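PDB 4ZM5: chain length determinant protein from Shigella flexneri, which regulates the length of the O-antigen polysaccharide chains of lipopolysaccharide and, as a membrane protein, probably acts from the inner membrane. Local coordinates for residues Thr9-Gln14 with Pro81-Tyr86. The protein carries 1 engineered substitution. Residues are numbered along the deposited sequence; the frame is centred on the assembly and turned at random.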
loop_
_atom_site.group_PDB
_atom_site.type_symbol
_atom_site.label_atom_id
_atom_site.label_comp_id
_atom_site.label_asym_id
_atom_site.label_seq_id
_atom_site.Cartn_x
_atom_site.Cartn_y
_atom_site.Cartn_z
ATOM N N THR B 9 -8.421 -15.291 -33.648
ATOM C CA THR B 9 -7.934 -14.120 -32.932
ATOM C C THR B 9 -8.845 -13.783 -31.763
ATOM O O THR B 9 -10.071 -13.926 -31.849
ATOM C CB THR B 9 -7.826 -12.928 -33.919
ATOM O OG1 THR B 9 -6.982 -13.299 -34.989
ATOM C CG2 THR B 9 -7.230 -11.696 -33.299
ATOM N N ALA B 10 -8.223 -13.290 -30.691
ATOM C CA ALA B 10 -8.877 -12.772 -29.492
ATOM C C ALA B 10 -8.169 -11.488 -29.069
ATOM O O ALA B 10 -6.973 -11.327 -29.341
ATOM C CB ALA B 10 -8.858 -13.801 -28.371
ATOM N N ILE B 11 -8.911 -10.544 -28.473
ATOM C CA ILE B 11 -8.323 -9.297 -27.974
ATOM C C ILE B 11 -8.643 -9.217 -26.503
ATOM O O ILE B 11 -9.800 -9.283 -26.100
ATOM C CB ILE B 11 -8.716 -8.014 -28.754
ATOM C CG1 ILE B 11 -8.315 -8.146 -30.238
ATOM C CG2 ILE B 11 -8.049 -6.796 -28.121
ATOM C CD1 ILE B 11 -8.923 -7.160 -31.184
ATOM N N ILE B 12 -7.600 -9.072 -25.718
ATOM C CA ILE B 12 -7.680 -9.065 -24.273
ATOM C C ILE B 12 -7.060 -7.774 -23.708
ATOM O O ILE B 12 -6.103 -7.244 -24.284
ATOM C CB ILE B 12 -6.977 -10.382 -23.844
ATOM C CG1 ILE B 12 -8.016 -11.484 -23.611
ATOM C CG2 ILE B 12 -5.925 -10.263 -22.728
ATOM C CD1 ILE B 12 -7.471 -12.955 -23.691
ATOM N N THR B 13 -7.670 -7.218 -22.633
ATOM C CA THR B 13 -7.123 -6.016 -21.986
ATOM C C THR B 13 -7.186 -6.211 -20.455
ATOM O O THR B 13 -7.578 -7.282 -19.975
ATOM C CB THR B 13 -7.761 -4.699 -22.494
ATOM O OG1 THR B 13 -6.932 -3.614 -22.084
ATOM C CG2 THR B 13 -9.179 -4.475 -22.000
ATOM N N GLN B 14 -6.773 -5.173 -19.712
ATOM C CA GLN B 14 -6.773 -5.188 -18.258
ATOM C C GLN B 14 -8.188 -5.405 -17.740
ATOM O O GLN B 14 -9.169 -4.996 -18.391
ATOM C CB GLN B 14 -6.180 -3.882 -17.687
ATOM C CG GLN B 14 -6.983 -2.617 -17.961
ATOM C CD GLN B 14 -6.240 -1.345 -17.635
ATOM O OE1 GLN B 14 -5.113 -1.347 -17.137
ATOM N NE2 GLN B 14 -6.849 -0.222 -17.936
ATOM N N PRO B 81 -4.898 -2.655 -25.954
ATOM C CA PRO B 81 -5.114 -4.063 -25.606
ATOM C C PRO B 81 -4.103 -5.009 -26.282
ATOM O O PRO B 81 -3.218 -4.572 -27.032
ATOM C CB PRO B 81 -6.556 -4.290 -26.051
ATOM C CG PRO B 81 -6.676 -3.427 -27.275
ATOM C CD PRO B 81 -5.778 -2.230 -27.062
ATOM N N LEU B 82 -4.210 -6.309 -25.971
ATOM C CA LEU B 82 -3.328 -7.314 -26.537
ATOM C C LEU B 82 -4.112 -8.260 -27.408
ATOM O O LEU B 82 -5.214 -8.677 -27.048
ATOM C CB LEU B 82 -2.570 -8.088 -25.438
ATOM C CG LEU B 82 -1.726 -7.237 -24.467
ATOM C CD1 LEU B 82 -1.410 -8.015 -23.204
ATOM C CD2 LEU B 82 -0.431 -6.765 -25.120
ATOM N N THR B 83 -3.540 -8.571 -28.572
ATOM C CA THR B 83 -4.097 -9.471 -29.569
ATOM C C THR B 83 -3.407 -10.819 -29.448
ATOM O O THR B 83 -2.175 -10.925 -29.589
ATOM C CB THR B 83 -3.932 -8.864 -30.978
ATOM O OG1 THR B 83 -4.751 -7.714 -31.060
ATOM C CG2 THR B 83 -4.347 -9.813 -32.080
ATOM N N VAL B 84 -4.207 -11.847 -29.196
ATOM C CA VAL B 84 -3.709 -13.212 -29.109
ATOM C C VAL B 84 -4.205 -13.965 -30.355
ATOM O O VAL B 84 -5.370 -13.837 -30.742
ATOM C CB VAL B 84 -4.039 -13.917 -27.766
ATOM C CG1 VAL B 84 -3.152 -13.376 -26.649
ATOM C CG2 VAL B 84 -5.501 -13.728 -27.382
ATOM N N SER B 85 -3.292 -14.672 -31.020
ATOM C CA SER B 85 -3.620 -15.367 -32.258
ATOM C C SER B 85 -3.111 -16.771 -32.286
ATOM O O SER B 85 -2.044 -17.046 -31.773
ATOM C CB SER B 85 -3.038 -14.620 -33.454
ATOM O OG SER B 85 -3.778 -13.442 -33.723
ATOM N N TYR B 86 -3.857 -17.654 -32.918
ATOM C CA TYR B 86 -3.473 -19.046 -33.093
ATOM C C TYR B 86 -3.752 -19.484 -34.522
ATOM O O TYR B 86 -4.842 -19.241 -35.047
ATOM C CB TYR B 86 -4.195 -19.966 -32.099
ATOM C CG TYR B 86 -3.746 -21.403 -32.220
ATOM C CD1 TYR B 86 -2.508 -21.812 -31.725
ATOM C CD2 TYR B 86 -4.529 -22.344 -32.879
ATOM C CE1 TYR B 86 -2.059 -23.121 -31.886
ATOM C CE2 TYR B 86 -4.090 -23.654 -33.049
ATOM C CZ TYR B 86 -2.861 -24.041 -32.534
ATOM O OH TYR B 86 -2.427 -25.327 -32.694
#
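A chi1 of -57° in Thr9 and -67° in Thr83 sets OG1 beside the backbone N and leaves CG2 anti to it, and the two methyls converge at 3.7 Å across a diagonal of the sheet. The same torsion swings Thr9 OG1 toward Ser85 OG, a weak hydrogen bond of 3.4 Å. Ile11 CG2, also anti to its N, lies beside the Pro81 ring, 3.6 Å from Pro81 CB, while its CG1 runs past Thr83 OG1. Beta-branched Thr and Ile suit these extended backbones, and the Thr83 hydroxyl is hydrogen-bonded to Ser74 OG.

The strands run antiparallel. Ala10 with Val84 and Ile12 with Leu82 are hydrogen-bonded pairs, the Leu82 N to Ile12 O bond nearly straight at 174°. On the face carrying Ala10, Ile12, Leu82 and Val84, Ala10 is small enough for its CB to come within 3.5 Å of Val84 CG2. Pro81, just before the strand, stands opposite Thr13 where no N-H is needed toward 9-14; Leu82 N gives the first bond to that strand.

This pair forms the two central strands of a four-stranded antiparallel sheet in an alpha/beta domain: 68-73 flanks 82-88, and 228-229 flanks 6-13. Helices 91-159 and 38-53 pack on the Ala10, Ile12 and Val84 face, whereas Ser54 of a second subunit meets Ile11 and Pro81 on the other.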